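PDB 4F41: protelomerase from Agrobacterium tumefaciens, which resolves replicated telomeres by DNA cleavage and rejoining, turning the ends of linear DNA into covalently closed hairpins. Local coordinates for a contact of chain A with DNA. Residues are numbered along the deposited sequence; one frame, centred on the assembly and turned at random.

Site 1: a contact of chain A with DNA. Residues 156, 184-185, 230, 234, 238. With nucleotides of chain B.
Arg238 and the backbone N of Tyr156 divide the phosphate of DT23 between them. The Arg238 guanidinium comes edge on, with phosphate oxygen OP2 in its plane, and NH1 makes a salt bridge and nearly straight hydrogen bond to it at 2.7 Å. The flat group also does a second job: DT23 C2' sits over the centre of one face, while NH2 faces the rim of the thymine, 3.3 Å from its methyl C7. Bends at chi2 and chi3 bring the guanidinium round to the DT23 phosphate. Tyr156 N, in the first turn of helix 155-161, donates to the other oxygen, OP1, at 2.8 Å; the helix start may add a favourable electrostatic term. With CG anti to the backbone N (chi1 -172°), the Tyr156 ring reaches the neighbouring nucleotide, so that DT22 C5' lies over one face of the ring near its margin, 3.8 Å from CD2.

One phosphate back, Lys185 N donates to DT22 OP1 at 2.9 Å from a loop residue with positive phi (62°). Its side chain runs alongside the DT22 sugar, CG packing on C4', and Ala184 CB fills in near O5'. Lys185 is plausibly the active-site lysine of the recombinase-like catalytic domain.

On the major-groove side, Ile230 lays its CD1 tip against both the DT23 methyl C7, at 3.7 Å, and DT22 C5'. This is apolar contact with a thymine methyl, set beside hydrogen bonds that all end on phosphate oxygens. Behind it, Ser234 closes a turn of helix 230-236: OG donates to Ile230 O at 2.7 Å, from above the carbonyl plane, and lies 3.9 Å from DT23 C7.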
loop_
_atom_site.group_PDB
_atom_site.type_symbol
_atom_site.label_atom_id
_atom_site.label_comp_id
_atom_site.label_asym_id
_atom_site.label_seq_id
_atom_site.Cartn_x
_atom_site.Cartn_y
_atom_site.Cartn_z
ATOM N N TYR A 156 -2.531 -4.763 3.098
ATOM C CA TYR A 156 -1.457 -5.746 3.051
ATOM C C TYR A 156 -0.917 -5.995 4.452
ATOM O O TYR A 156 -0.744 -7.141 4.865
ATOM C CB TYR A 156 -0.335 -5.268 2.128
ATOM C CG TYR A 156 0.740 -6.301 1.876
ATOM C CD1 TYR A 156 0.440 -7.503 1.250
ATOM C CD2 TYR A 156 2.056 -6.067 2.252
ATOM C CE1 TYR A 156 1.418 -8.448 1.014
ATOM C CE2 TYR A 156 3.042 -7.007 2.018
ATOM C CZ TYR A 156 2.717 -8.195 1.398
ATOM O OH TYR A 156 3.695 -9.134 1.163
ATOM N N ALA A 184 5.101 -1.963 5.736
ATOM C CA ALA A 184 5.303 -2.309 4.334
ATOM C C ALA A 184 5.909 -1.152 3.544
ATOM O O ALA A 184 5.986 -0.026 4.036
ATOM C CB ALA A 184 3.992 -2.754 3.705
ATOM N N LYS A 185 6.347 -1.453 2.324
ATOM C CA LYS A 185 6.891 -0.459 1.397
ATOM C C LYS A 185 8.153 0.237 1.907
ATOM O O LYS A 185 8.541 1.284 1.389
ATOM C CB LYS A 185 5.829 0.581 1.027
ATOM C CG LYS A 185 4.542 -0.013 0.489
ATOM C CD LYS A 185 3.544 1.074 0.127
ATOM C CE LYS A 185 4.095 1.986 -0.956
ATOM N NZ LYS A 185 3.118 3.041 -1.336
ATOM N N ILE A 230 2.807 -10.032 -2.107
ATOM C CA ILE A 230 1.930 -8.956 -2.556
ATOM C C ILE A 230 0.975 -9.429 -3.657
ATOM O O ILE A 230 -0.221 -9.129 -3.628
ATOM C CB ILE A 230 2.744 -7.725 -3.025
ATOM C CG1 ILE A 230 1.843 -6.714 -3.736
ATOM C CG2 ILE A 230 3.900 -8.147 -3.922
ATOM C CD1 ILE A 230 0.853 -6.033 -2.825
ATOM N N SER A 234 -3.059 -9.757 -3.762
ATOM C CA SER A 234 -3.695 -8.945 -4.796
ATOM C C SER A 234 -4.615 -9.780 -5.681
ATOM O O SER A 234 -5.617 -9.285 -6.195
ATOM C CB SER A 234 -2.640 -8.246 -5.656
ATOM O OG SER A 234 -1.857 -7.356 -4.881
ATOM N N ARG A 238 -8.133 -8.712 -3.224
ATOM C CA ARG A 238 -8.243 -7.318 -3.671
ATOM C C ARG A 238 -9.607 -6.886 -4.222
ATOM O O ARG A 238 -10.171 -5.891 -3.769
ATOM C CB ARG A 238 -7.142 -6.984 -4.682
ATOM C CG ARG A 238 -7.121 -5.526 -5.120
ATOM C CD ARG A 238 -5.761 -4.893 -4.861
ATOM N NE ARG A 238 -5.500 -4.721 -3.434
ATOM C CZ ARG A 238 -4.285 -4.669 -2.898
ATOM N NH1 ARG A 238 -4.141 -4.507 -1.590
ATOM N NH2 ARG A 238 -3.214 -4.784 -3.670
ATOM P P DT B 22 5.308 -3.992 -0.136
ATOM O OP1 DT B 22 6.164 -4.024 1.069
ATOM O OP2 DT B 22 5.140 -5.217 -0.951
ATOM O "O5'" DT B 22 3.850 -3.480 0.278
ATOM C "C5'" DT B 22 2.742 -3.675 -0.598
ATOM C "C4'" DT B 22 2.132 -2.352 -1.020
ATOM O "O4'" DT B 22 2.725 -1.921 -2.266
ATOM C "C3'" DT B 22 0.641 -2.404 -1.321
ATOM O "O3'" DT B 22 -0.110 -2.156 -0.140
ATOM C "C2'" DT B 22 0.440 -1.279 -2.335
ATOM C "C1'" DT B 22 1.839 -1.010 -2.886
ATOM N N1 DT B 22 1.933 -1.149 -4.371
ATOM C C2 DT B 22 1.308 -0.215 -5.167
ATOM O O2 DT B 22 0.676 0.732 -4.733
ATOM N N3 DT B 22 1.454 -0.425 -6.512
ATOM C C4 DT B 22 2.141 -1.447 -7.136
ATOM O O4 DT B 22 2.203 -1.533 -8.360
ATOM C C5 DT B 22 2.771 -2.391 -6.244
ATOM C C7 DT B 22 3.548 -3.548 -6.798
ATOM C C6 DT B 22 2.638 -2.199 -4.924
ATOM P P DT B 23 -1.615 -2.705 -0.008
ATOM O OP1 DT B 23 -2.035 -2.546 1.400
ATOM O OP2 DT B 23 -1.671 -4.036 -0.646
ATOM O "O5'" DT B 23 -2.463 -1.707 -0.922
ATOM C "C5'" DT B 23 -2.602 -0.346 -0.547
ATOM C "C4'" DT B 23 -3.339 0.419 -1.629
ATOM O "O4'" DT B 23 -2.590 0.332 -2.868
ATOM C "C3'" DT B 23 -4.740 -0.100 -1.942
ATOM O "O3'" DT B 23 -5.628 1.001 -2.078
ATOM C "C2'" DT B 23 -4.558 -0.837 -3.266
ATOM C "C1'" DT B 23 -3.488 0.026 -3.913
ATOM N N1 DT B 23 -2.747 -0.652 -5.011
ATOM C C2 DT B 23 -2.790 -0.096 -6.267
ATOM O O2 DT B 23 -3.403 0.924 -6.527
ATOM N N3 DT B 23 -2.081 -0.783 -7.215
ATOM C C4 DT B 23 -1.350 -1.943 -7.045
ATOM O O4 DT B 23 -0.750 -2.476 -7.976
ATOM C C5 DT B 23 -1.349 -2.473 -5.704
ATOM C C7 DT B 23 -0.590 -3.729 -5.393
ATOM C C6 DT B 23 -2.038 -1.812 -4.763
#

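Site 2: a contact of chain A with DNA. Residues 185-187, 189, 192, 292-294. With nucleotides of chain B.
The Asn294 carboxamide is the flat group that reaches the hairpin turn. Its ND2 end points towards the methyl of the unpaired DT16, lying 3.7 Å from C7, and DT16 OP2 lies obliquely off one face, 3.4 Å from ND2, a polar approach rather than a clear hydrogen bond. OD1 leads to the same phosphate oxygen through water 2, which stands 3.1 Å from OD1. CG anti to the backbone N (chi1 -170°) extends the amide from the DC15 phosphate, where the main chain binds, to that of DT16. The His293 imidazole, by contrast, is turned away from both nucleotides, though this residue is probably the conserved active-site histidine of the family.

Asn294 N itself donates to DC15 OP2 at 2.7 Å, with a bend at the hydrogen (137°), and its CB packs against the same oxygen. Asn294 thus touches two successive phosphates, one by a backbone hydrogen bond, the other by a looser approach of its tip and through water 2. Gly292 O may be linked to DC15 OP1 by water 1, but that water sits so close to OP1 that the bridge is doubtful.

Lys187 works from the sugar side. Its chain curls at chi3 and chi4 (-65° at the last torsion), swinging the terminal amine to the O4' rim of the DC15 deoxyribose, and NZ donates to the ring oxygen O4' at 2.7 Å. CE follows alongside and comes near the cytosine O2, on the minor-groove side of this paired base.

Between these two grips Thr186 and Thr192 both pack against the DC15 C5' methylene from adjacent directions: Thr186 offers its backbone CA, Thr192 its methyl CG2, at 3.7 Å. The Thr192 hydroxyl turns inward to the loop, so that OG1 donates to Gly189 O at 2.7 Å, from above the carbonyl plane.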
loop_
_atom_site.group_PDB
_atom_site.type_symbol
_atom_site.label_atom_id
_atom_site.label_comp_id
_atom_site.label_asym_id
_atom_site.label_seq_id
_atom_site.Cartn_x
_atom_site.Cartn_y
_atom_site.Cartn_z
ATOM N N LYS A 185 6.347 -1.453 2.324
ATOM C CA LYS A 185 6.891 -0.459 1.397
ATOM C C LYS A 185 8.153 0.237 1.907
ATOM O O LYS A 185 8.541 1.284 1.389
ATOM C CB LYS A 185 5.829 0.581 1.027
ATOM C CG LYS A 185 4.542 -0.013 0.489
ATOM C CD LYS A 185 3.544 1.074 0.127
ATOM C CE LYS A 185 4.095 1.986 -0.956
ATOM N NZ LYS A 185 3.118 3.041 -1.336
ATOM N N THR A 186 8.793 -0.349 2.914
ATOM C CA THR A 186 10.005 0.230 3.485
ATOM C C THR A 186 11.197 0.061 2.551
ATOM O O THR A 186 12.142 0.850 2.594
ATOM C CB THR A 186 10.356 -0.411 4.841
ATOM O OG1 THR A 186 10.463 -1.832 4.690
ATOM C CG2 THR A 186 9.289 -0.097 5.871
ATOM N N LYS A 187 11.139 -0.973 1.715
ATOM C CA LYS A 187 12.259 -1.359 0.856
ATOM C C LYS A 187 13.527 -1.582 1.675
ATOM O O LYS A 187 14.638 -1.359 1.192
ATOM C CB LYS A 187 12.496 -0.324 -0.250
ATOM C CG LYS A 187 11.365 -0.235 -1.265
ATOM C CD LYS A 187 11.747 0.636 -2.453
ATOM C CE LYS A 187 11.896 2.095 -2.051
ATOM N NZ LYS A 187 10.600 2.684 -1.613
ATOM N N GLY A 189 14.688 0.150 4.089
ATOM C CA GLY A 189 15.407 1.399 4.251
ATOM C C GLY A 189 16.171 1.448 5.559
ATOM O O GLY A 189 15.778 0.822 6.544
ATOM N N THR A 192 14.062 3.393 8.129
ATOM C CA THR A 192 12.647 3.055 8.042
ATOM C C THR A 192 12.221 2.151 9.193
ATOM O O THR A 192 13.042 1.755 10.021
ATOM C CB THR A 192 12.311 2.368 6.704
ATOM O OG1 THR A 192 13.114 1.190 6.554
ATOM C CG2 THR A 192 12.582 3.312 5.543
ATOM N N GLY A 292 4.412 5.485 10.232
ATOM C CA GLY A 292 5.656 4.740 10.148
ATOM C C GLY A 292 6.486 5.110 8.935
ATOM O O GLY A 292 7.092 4.246 8.302
ATOM N N HIS A 293 6.518 6.399 8.614
ATOM C CA HIS A 293 7.262 6.879 7.454
ATOM C C HIS A 293 8.768 6.887 7.692
ATOM O O HIS A 293 9.234 6.650 8.808
ATOM C CB HIS A 293 6.790 8.275 7.053
ATOM C CG HIS A 293 5.418 8.303 6.452
ATOM N ND1 HIS A 293 4.730 9.471 6.226
ATOM C CD2 HIS A 293 4.613 7.297 6.028
ATOM C CE1 HIS A 293 3.553 9.190 5.690
ATOM N NE2 HIS A 293 3.460 7.881 5.559
ATOM N N ASN A 294 9.518 7.167 6.632
ATOM C CA ASN A 294 10.973 7.218 6.699
ATOM C C ASN A 294 11.460 8.296 7.662
ATOM O O ASN A 294 10.755 9.273 7.917
ATOM C CB ASN A 294 11.554 7.463 5.304
ATOM C CG ASN A 294 13.060 7.295 5.260
ATOM O OD1 ASN A 294 13.628 6.488 5.996
ATOM N ND2 ASN A 294 13.715 8.062 4.396
ATOM P P DC B 15 8.864 4.983 3.761
ATOM O OP1 DC B 15 8.914 3.909 4.778
ATOM O OP2 DC B 15 8.597 6.377 4.181
ATOM O "O5'" DC B 15 10.232 4.972 2.932
ATOM C "C5'" DC B 15 10.688 3.751 2.362
ATOM C "C4'" DC B 15 11.730 3.982 1.279
ATOM O "O4'" DC B 15 11.135 4.692 0.161
ATOM C "C3'" DC B 15 12.951 4.801 1.697
ATOM O "O3'" DC B 15 14.133 4.200 1.176
ATOM C "C2'" DC B 15 12.685 6.150 1.038
ATOM C "C1'" DC B 15 12.071 5.658 -0.262
ATOM N N1 DC B 15 11.401 6.726 -1.050
ATOM C C2 DC B 15 11.402 6.648 -2.446
ATOM O O2 DC B 15 11.951 5.685 -2.994
ATOM N N3 DC B 15 10.793 7.630 -3.156
ATOM C C4 DC B 15 10.213 8.649 -2.523
ATOM N N4 DC B 15 9.627 9.594 -3.265
ATOM C C5 DC B 15 10.206 8.747 -1.100
ATOM C C6 DC B 15 10.808 7.774 -0.410
ATOM P P DT B 16 15.566 4.887 1.415
ATOM O OP1 DT B 16 16.599 3.832 1.320
ATOM O OP2 DT B 16 15.477 5.715 2.639
ATOM O "O5'" DT B 16 15.724 5.876 0.164
ATOM C "C5'" DT B 16 15.682 5.354 -1.159
ATOM C "C4'" DT B 16 15.476 6.443 -2.201
ATOM O "O4'" DT B 16 14.398 7.333 -1.802
ATOM C "C3'" DT B 16 16.684 7.339 -2.494
ATOM O "O3'" DT B 16 16.954 7.295 -3.902
ATOM C "C2'" DT B 16 16.215 8.714 -2.021
ATOM C "C1'" DT B 16 14.721 8.619 -2.278
ATOM N N1 DT B 16 13.937 9.667 -1.562
ATOM C C2 DT B 16 13.101 10.494 -2.284
ATOM O O2 DT B 16 12.954 10.412 -3.490
ATOM N N3 DT B 16 12.432 11.429 -1.532
ATOM C C4 DT B 16 12.518 11.617 -0.165
ATOM O O4 DT B 16 11.876 12.485 0.419
ATOM C C5 DT B 16 13.414 10.721 0.526
ATOM C C7 DT B 16 13.588 10.831 2.012
ATOM C C6 DT B 16 14.072 9.804 -0.195
HETATM O O HOH W 1 9.205 3.296 7.084
HETATM O O HOH W 2 15.983 4.595 5.242
#

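The C-alpha centres of site 1 and site 2 lie about 14 Å apart, and Lys185 belongs to both. Site 1 holds base-paired DNA of the stem, with residues from helices 155-161, 230-236 and 238-248; site 2 is built from loops and meets the strand where pairing gives way to the unpaired hairpin turn. Residues 184 to 192 therefore run from the stem contact towards the turn. Because DT22 and DC15 belong to the same 32-nucleotide chain, the catalytic domain holds the folded hairpin at two places, which is consistent with the hairpin being held as a folded unit; the structure alone does not show the order of events.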